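Long-range contacts in glycosyl transferase family 8 (Streptococcus pneumoniae, PDB 5GVW), which transfers galactose from UDP-galactose to the terminal glucose of the already glycosylated serine-rich repeat protein PsrP, the third step of its O-glycosylation: residues 101-106 / 145-150; 276-281 / 343-348. One frame throughout, in Å; residues are numbered along the deposited sequence.

Contact 1: 101-106 / 145-150; sequences KVLYLD and VLLINN. With MN (manganese (II) ion), chain E.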
loop_
_atom_site.group_PDB
_atom_site.type_symbol
_atom_site.label_atom_id
_atom_site.label_comp_id
_atom_site.label_asym_id
_atom_site.label_seq_id
_atom_site.Cartn_x
_atom_site.Cartn_y
_atom_site.Cartn_z
ATOM N N LYS A 101 -23.475 -20.822 -1.738
ATOM C CA LYS A 101 -22.525 -20.714 -0.628
ATOM C C LYS A 101 -21.338 -19.767 -0.930
ATOM O O LYS A 101 -20.691 -19.892 -1.968
ATOM C CB LYS A 101 -21.996 -22.114 -0.299
ATOM C CG LYS A 101 -21.342 -22.267 1.068
ATOM C CD LYS A 101 -21.244 -23.725 1.500
ATOM C CE LYS A 101 -20.687 -24.625 0.407
ATOM N NZ LYS A 101 -20.510 -26.013 0.887
ATOM N N VAL A 102 -21.049 -18.850 0.003
ATOM C CA VAL A 102 -19.844 -18.003 -0.069
ATOM C C VAL A 102 -19.069 -17.908 1.266
ATOM O O VAL A 102 -19.679 -17.822 2.338
ATOM C CB VAL A 102 -20.173 -16.589 -0.576
ATOM C CG1 VAL A 102 -21.008 -15.797 0.428
ATOM C CG2 VAL A 102 -18.898 -15.827 -0.911
ATOM N N LEU A 103 -17.733 -17.877 1.167
ATOM C CA LEU A 103 -16.829 -17.671 2.318
ATOM C C LEU A 103 -16.498 -16.178 2.497
ATOM O O LEU A 103 -15.815 -15.605 1.657
ATOM C CB LEU A 103 -15.523 -18.480 2.113
ATOM C CG LEU A 103 -14.483 -18.458 3.255
ATOM C CD1 LEU A 103 -15.080 -18.906 4.579
ATOM C CD2 LEU A 103 -13.265 -19.321 2.944
ATOM N N TYR A 104 -16.988 -15.533 3.552
ATOM C CA TYR A 104 -16.542 -14.163 3.848
ATOM C C TYR A 104 -15.194 -14.188 4.576
ATOM O O TYR A 104 -14.960 -15.057 5.437
ATOM C CB TYR A 104 -17.529 -13.385 4.716
ATOM C CG TYR A 104 -16.893 -12.111 5.202
ATOM C CD1 TYR A 104 -16.812 -10.980 4.377
ATOM C CD2 TYR A 104 -16.261 -12.073 6.433
ATOM C CE1 TYR A 104 -16.187 -9.818 4.810
ATOM C CE2 TYR A 104 -15.621 -10.931 6.870
ATOM C CZ TYR A 104 -15.591 -9.794 6.074
ATOM O OH TYR A 104 -14.934 -8.675 6.566
ATOM N N LEU A 105 -14.345 -13.204 4.264
ATOM C CA LEU A 105 -13.037 -13.050 4.915
ATOM C C LEU A 105 -12.706 -11.577 5.213
ATOM O O LEU A 105 -12.739 -10.704 4.333
ATOM C CB LEU A 105 -11.895 -13.661 4.073
ATOM C CG LEU A 105 -11.836 -15.144 3.697
ATOM C CD1 LEU A 105 -10.628 -15.435 2.811
ATOM C CD2 LEU A 105 -11.769 -16.056 4.897
ATOM N N ASP A 106 -12.377 -11.322 6.474
ATOM C CA ASP A 106 -11.664 -10.114 6.892
ATOM C C ASP A 106 -10.355 -10.002 6.135
ATOM O O ASP A 106 -9.811 -11.026 5.670
ATOM C CB ASP A 106 -11.384 -10.161 8.394
ATOM C CG ASP A 106 -12.408 -9.391 9.221
ATOM O OD1 ASP A 106 -13.482 -9.031 8.708
ATOM O OD2 ASP A 106 -12.113 -9.156 10.414
ATOM N N VAL A 145 -14.399 -14.671 9.749
ATOM C CA VAL A 145 -14.456 -15.795 8.803
ATOM C C VAL A 145 -15.855 -16.350 8.916
ATOM O O VAL A 145 -16.246 -16.740 10.000
ATOM C CB VAL A 145 -13.459 -16.910 9.116
ATOM C CG1 VAL A 145 -13.540 -18.003 8.049
ATOM C CG2 VAL A 145 -12.047 -16.355 9.205
ATOM N N LEU A 146 -16.597 -16.358 7.808
ATOM C CA LEU A 146 -18.002 -16.811 7.768
ATOM C C LEU A 146 -18.187 -17.631 6.512
ATOM O O LEU A 146 -17.935 -17.120 5.406
ATOM C CB LEU A 146 -18.984 -15.646 7.726
ATOM C CG LEU A 146 -18.763 -14.543 8.748
ATOM C CD1 LEU A 146 -19.792 -13.461 8.547
ATOM C CD2 LEU A 146 -18.906 -15.064 10.158
ATOM N N LEU A 147 -18.572 -18.897 6.687
ATOM C CA LEU A 147 -19.075 -19.706 5.592
ATOM C C LEU A 147 -20.593 -19.436 5.536
ATOM O O LEU A 147 -21.333 -19.903 6.378
ATOM C CB LEU A 147 -18.739 -21.179 5.798
ATOM C CG LEU A 147 -18.894 -22.061 4.567
ATOM C CD1 LEU A 147 -17.904 -21.665 3.472
ATOM C CD2 LEU A 147 -18.751 -23.534 4.959
ATOM N N ILE A 148 -21.002 -18.621 4.564
ATOM C CA ILE A 148 -22.348 -18.077 4.464
ATOM C C ILE A 148 -23.212 -18.894 3.489
ATOM O O ILE A 148 -22.815 -19.146 2.340
ATOM C CB ILE A 148 -22.306 -16.598 4.009
ATOM C CG1 ILE A 148 -21.573 -15.774 5.061
ATOM C CG2 ILE A 148 -23.720 -16.053 3.824
ATOM C CD1 ILE A 148 -21.450 -14.281 4.791
ATOM N N ASN A 149 -24.391 -19.294 3.959
ATOM C CA ASN A 149 -25.454 -19.806 3.080
ATOM C C ASN A 149 -26.127 -18.615 2.395
ATOM O O ASN A 149 -27.095 -18.036 2.902
ATOM C CB ASN A 149 -26.483 -20.624 3.874
ATOM C CG ASN A 149 -27.396 -21.455 2.991
ATOM O OD1 ASN A 149 -27.437 -21.297 1.770
ATOM N ND2 ASN A 149 -28.132 -22.362 3.615
ATOM N N ASN A 150 -25.583 -18.256 1.241
ATOM C CA ASN A 150 -25.963 -17.019 0.568
ATOM C C ASN A 150 -27.381 -17.125 0.027
ATOM O O ASN A 150 -28.160 -16.184 0.170
ATOM C CB ASN A 150 -24.964 -16.701 -0.551
ATOM C CG ASN A 150 -25.279 -15.395 -1.257
ATOM O OD1 ASN A 150 -25.449 -14.369 -0.618
ATOM N ND2 ASN A 150 -25.384 -15.437 -2.567
HETATM MN MN MN E . -10.631 -8.011 12.023
HETATM O O HOH W 1 -11.940 -6.725 13.722
#
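Tyr104 and Leu146 form a hydrogen-bonded pair of an antiparallel ladder between strands 101-105 and 146-149, and the tyrosine shows how such a ladder can carry a metal site at its end. CB of Tyr104 lies 4.0 Å from CB of Leu146 and equally close to CD1 of Ile148, two residues further along the neighbouring strand. With CG anti to the backbone N (chi1 169°), the ring runs on past Leu146, whose CG meets it obliquely. At the tip, Tyr104 OH donates to OD1 of Asp106 over 2.6 Å, the carboxylate oxygen lying in the ring plane and receiving the bond on its anti lone pair. The other oxygen, Asp106 OD2, binds the manganese ion at 2.5 Å.

Behind this arrangement, Tyr104 and Leu146, and likewise Val102 and Ile148, exchange N-H...O bonds in both directions; Tyr104 N to Leu146 O measures 2.6 Å. On the sheet face opposite the tyrosine, CD1 of Leu103 meets CG1 of Val145 at 3.9 Å, and CD2 of Leu105 reaches the same methyl. Helix 93-96 lies on the face bearing Val102, Tyr104 and Ile148, touching all three through Ile93.

Arg90 forms a salt bridge with OD1 of Asp106, and His227, with Asp108 another expected manganese ligand, makes a weak hydrogen bond to OD2. The carboxylate is therefore gripped through both oxygens: the phenol and guanidinium hold one, fixing its rotation and leaving the other directed at the metal, as expected of the first aspartate of the DXD motif in a GT-A glycosyltransferase.

Contact 2: 276-281 / 343-348; sequences FKLQCV and SDLYLD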
loop_
_atom_site.group_PDB
_atom_site.type_symbol
_atom_site.label_atom_id
_atom_site.label_comp_id
_atom_site.label_asym_id
_atom_site.label_seq_id
_atom_site.Cartn_x
_atom_site.Cartn_y
_atom_site.Cartn_z
ATOM N N PHE A 276 -9.281 -2.458 -26.280
ATOM C CA PHE A 276 -10.321 -1.558 -26.777
ATOM C C PHE A 276 -10.223 -1.271 -28.270
ATOM O O PHE A 276 -9.149 -0.955 -28.774
ATOM C CB PHE A 276 -10.293 -0.218 -26.017
ATOM C CG PHE A 276 -10.522 -0.344 -24.533
ATOM C CD1 PHE A 276 -11.705 -0.879 -24.044
ATOM C CD2 PHE A 276 -9.558 0.085 -23.628
ATOM C CE1 PHE A 276 -11.924 -0.995 -22.688
ATOM C CE2 PHE A 276 -9.771 -0.019 -22.266
ATOM C CZ PHE A 276 -10.956 -0.561 -21.795
ATOM N N LYS A 277 -11.361 -1.363 -28.959
ATOM C CA LYS A 277 -11.431 -1.113 -30.391
ATOM C C LYS A 277 -11.950 0.286 -30.716
ATOM O O LYS A 277 -12.055 0.637 -31.892
ATOM C CB LYS A 277 -12.305 -2.166 -31.069
ATOM C CG LYS A 277 -11.775 -3.599 -30.978
ATOM C CD LYS A 277 -12.351 -4.476 -32.092
ATOM C CE LYS A 277 -12.192 -5.971 -31.821
ATOM N NZ LYS A 277 -13.262 -6.568 -30.956
ATOM N N LEU A 278 -12.318 1.062 -29.701
ATOM C CA LEU A 278 -12.879 2.389 -29.890
ATOM C C LEU A 278 -12.878 3.213 -28.614
ATOM O O LEU A 278 -12.908 2.688 -27.550
ATOM C CB LEU A 278 -14.317 2.228 -30.357
ATOM C CG LEU A 278 -14.979 2.985 -31.488
ATOM C CD1 LEU A 278 -15.845 4.107 -30.986
ATOM C CD2 LEU A 278 -14.046 3.488 -32.544
ATOM N N GLN A 279 -12.865 4.523 -28.743
ATOM C CA GLN A 279 -12.858 5.417 -27.589
ATOM C C GLN A 279 -14.005 6.404 -27.662
ATOM O O GLN A 279 -14.059 7.176 -28.593
ATOM C CB GLN A 279 -11.542 6.193 -27.553
ATOM C CG GLN A 279 -10.293 5.310 -27.447
ATOM C CD GLN A 279 -10.012 4.789 -26.053
ATOM O OE1 GLN A 279 -10.379 5.413 -25.050
ATOM N NE2 GLN A 279 -9.338 3.648 -25.981
ATOM N N CYS A 280 -14.913 6.396 -26.688
ATOM C CA CYS A 280 -16.067 7.315 -26.731
ATOM C C CYS A 280 -16.048 8.279 -25.588
ATOM O O CYS A 280 -15.552 7.947 -24.525
ATOM C CB CYS A 280 -17.393 6.559 -26.726
ATOM S SG CYS A 280 -17.625 5.404 -28.099
ATOM N N VAL A 281 -16.611 9.460 -25.805
ATOM C CA VAL A 281 -16.598 10.544 -24.802
ATOM C C VAL A 281 -17.909 11.330 -24.687
ATOM O O VAL A 281 -18.615 11.553 -25.673
ATOM C CB VAL A 281 -15.455 11.553 -25.089
ATOM C CG1 VAL A 281 -15.411 11.930 -26.558
ATOM C CG2 VAL A 281 -15.574 12.806 -24.224
ATOM N N SER A 343 -9.985 10.548 -28.807
ATOM C CA SER A 343 -11.169 9.693 -28.933
ATOM C C SER A 343 -11.747 9.607 -30.357
ATOM O O SER A 343 -11.605 10.522 -31.144
ATOM C CB SER A 343 -12.264 10.205 -27.977
ATOM O OG SER A 343 -12.577 11.562 -28.269
ATOM N N ASP A 344 -12.437 8.505 -30.638
ATOM C CA ASP A 344 -13.057 8.242 -31.934
ATOM C C ASP A 344 -14.448 8.847 -32.180
ATOM O O ASP A 344 -14.698 9.330 -33.285
ATOM C CB ASP A 344 -13.093 6.736 -32.163
ATOM C CG ASP A 344 -11.691 6.127 -32.177
ATOM O OD1 ASP A 344 -10.882 6.559 -33.038
ATOM O OD2 ASP A 344 -11.404 5.224 -31.347
ATOM N N LEU A 345 -15.319 8.836 -31.160
ATOM C CA LEU A 345 -16.766 9.171 -31.277
ATOM C C LEU A 345 -17.257 9.985 -30.083
ATOM O O LEU A 345 -16.914 9.667 -28.959
ATOM C CB LEU A 345 -17.583 7.880 -31.308
ATOM C CG LEU A 345 -18.837 7.680 -32.167
ATOM C CD1 LEU A 345 -19.515 6.374 -31.755
ATOM C CD2 LEU A 345 -19.803 8.851 -32.125
ATOM N N TYR A 346 -18.037 11.035 -30.308
ATOM C CA TYR A 346 -18.673 11.743 -29.198
ATOM C C TYR A 346 -20.104 11.214 -29.051
ATOM O O TYR A 346 -20.849 11.191 -30.027
ATOM C CB TYR A 346 -18.675 13.243 -29.426
ATOM C CG TYR A 346 -19.130 14.015 -28.212
ATOM C CD1 TYR A 346 -20.464 14.332 -28.033
ATOM C CD2 TYR A 346 -18.230 14.391 -27.218
ATOM C CE1 TYR A 346 -20.881 15.018 -26.913
ATOM C CE2 TYR A 346 -18.652 15.068 -26.090
ATOM C CZ TYR A 346 -19.970 15.380 -25.935
ATOM O OH TYR A 346 -20.430 16.061 -24.809
ATOM N N LEU A 347 -20.477 10.759 -27.847
ATOM C CA LEU A 347 -21.828 10.279 -27.590
ATOM C C LEU A 347 -22.541 11.388 -26.860
ATOM O O LEU A 347 -22.237 11.673 -25.729
ATOM C CB LEU A 347 -21.782 9.010 -26.751
ATOM C CG LEU A 347 -20.941 7.870 -27.334
ATOM C CD1 LEU A 347 -20.949 6.696 -26.371
ATOM C CD2 LEU A 347 -21.430 7.392 -28.691
ATOM N N ASP A 348 -23.469 12.055 -27.520
ATOM C CA ASP A 348 -24.142 13.215 -26.916
ATOM C C ASP A 348 -25.363 12.660 -26.180
ATOM O O ASP A 348 -26.478 12.704 -26.690
ATOM C CB ASP A 348 -24.515 14.266 -27.979
ATOM C CG ASP A 348 -25.153 15.518 -27.378
ATOM O OD1 ASP A 348 -25.175 15.657 -26.152
ATOM O OD2 ASP A 348 -25.666 16.363 -28.133
#
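Asp344 and Gln279 meet where two parallel strands begin to pair, and their bonds run both ways. Gln279 N donates to OD2 of Asp344 at 3.1 Å, on the anti lone pair, while Asp344 N returns a bond to Gln279 O at 2.9 Å. The same carbonyl accepts a weak bond from Leu345 N. Beyond this point the regular ladder takes over, with Val281 N bound to Leu345 O and Leu347 N to Val281 O.

Side-chain packing follows the ladder. Leu278 crosses the aspartate, its CD2 3.4 Å from OD2 of Asp344. Its other methyl, CD1, leans toward CB of Leu345. CB of Cys280 packs against CD1 of Leu347 at 3.6 Å. On the face bearing Val281 and Tyr346, the tyrosine side chain leaves with its first torsion near 180° (chi1 -171°), which puts one ring face against Val281 O. This oxygen stands 3.3 Å above the ring plane, offset toward the rim, and CG1 of Val281 touches CD2 of Tyr346 at 3.8 Å. The same CG1 also reaches Ser343 OG.

Further out, Ala358 and Val362 of helix 356-364 pack on Tyr346. Ser343 OG, with one proton to give, lies within bonding distance of Val340 O, its stronger partner, and Ile339 O, in the preceding helix. Gln279 OE1 is bonded to His305 on strand 302-307. The pair, strands 278-283 and 345-348, forms the centre of a Rossmann-like parallel sheet. Asp344 OD2 takes up the Gln279 N-H ahead of the ladder; Val281 O accepts Leu347 N while lying over the Tyr346 ring, whose OH bond to Leu283 N fixes the ring's far end.

How the contacts relate
Contact 1 and contact 2 each pair two neighbouring central strands, but in different sheets. Their centres are 40 Å apart, their nearest atoms about 27 Å, and they lie on opposite sides of the chain's centre. Contact 1 comes first, in the mixed sheet within the glycosyltransferase family 8 region, where strand 146-149 runs antiparallel to its neighbour 101-105. Contact 2 comes entirely later in the chain, joining 278-283 to 345-348 in an all-parallel sheet flanked by helices. The two sheets share no strand. The manganese site lies at the end of strand 101-105 and probably also draws on His227 of the two-stranded sheet 109-111/225-227, while the second sheet is a separate alpha/beta unit away from the annotated sites.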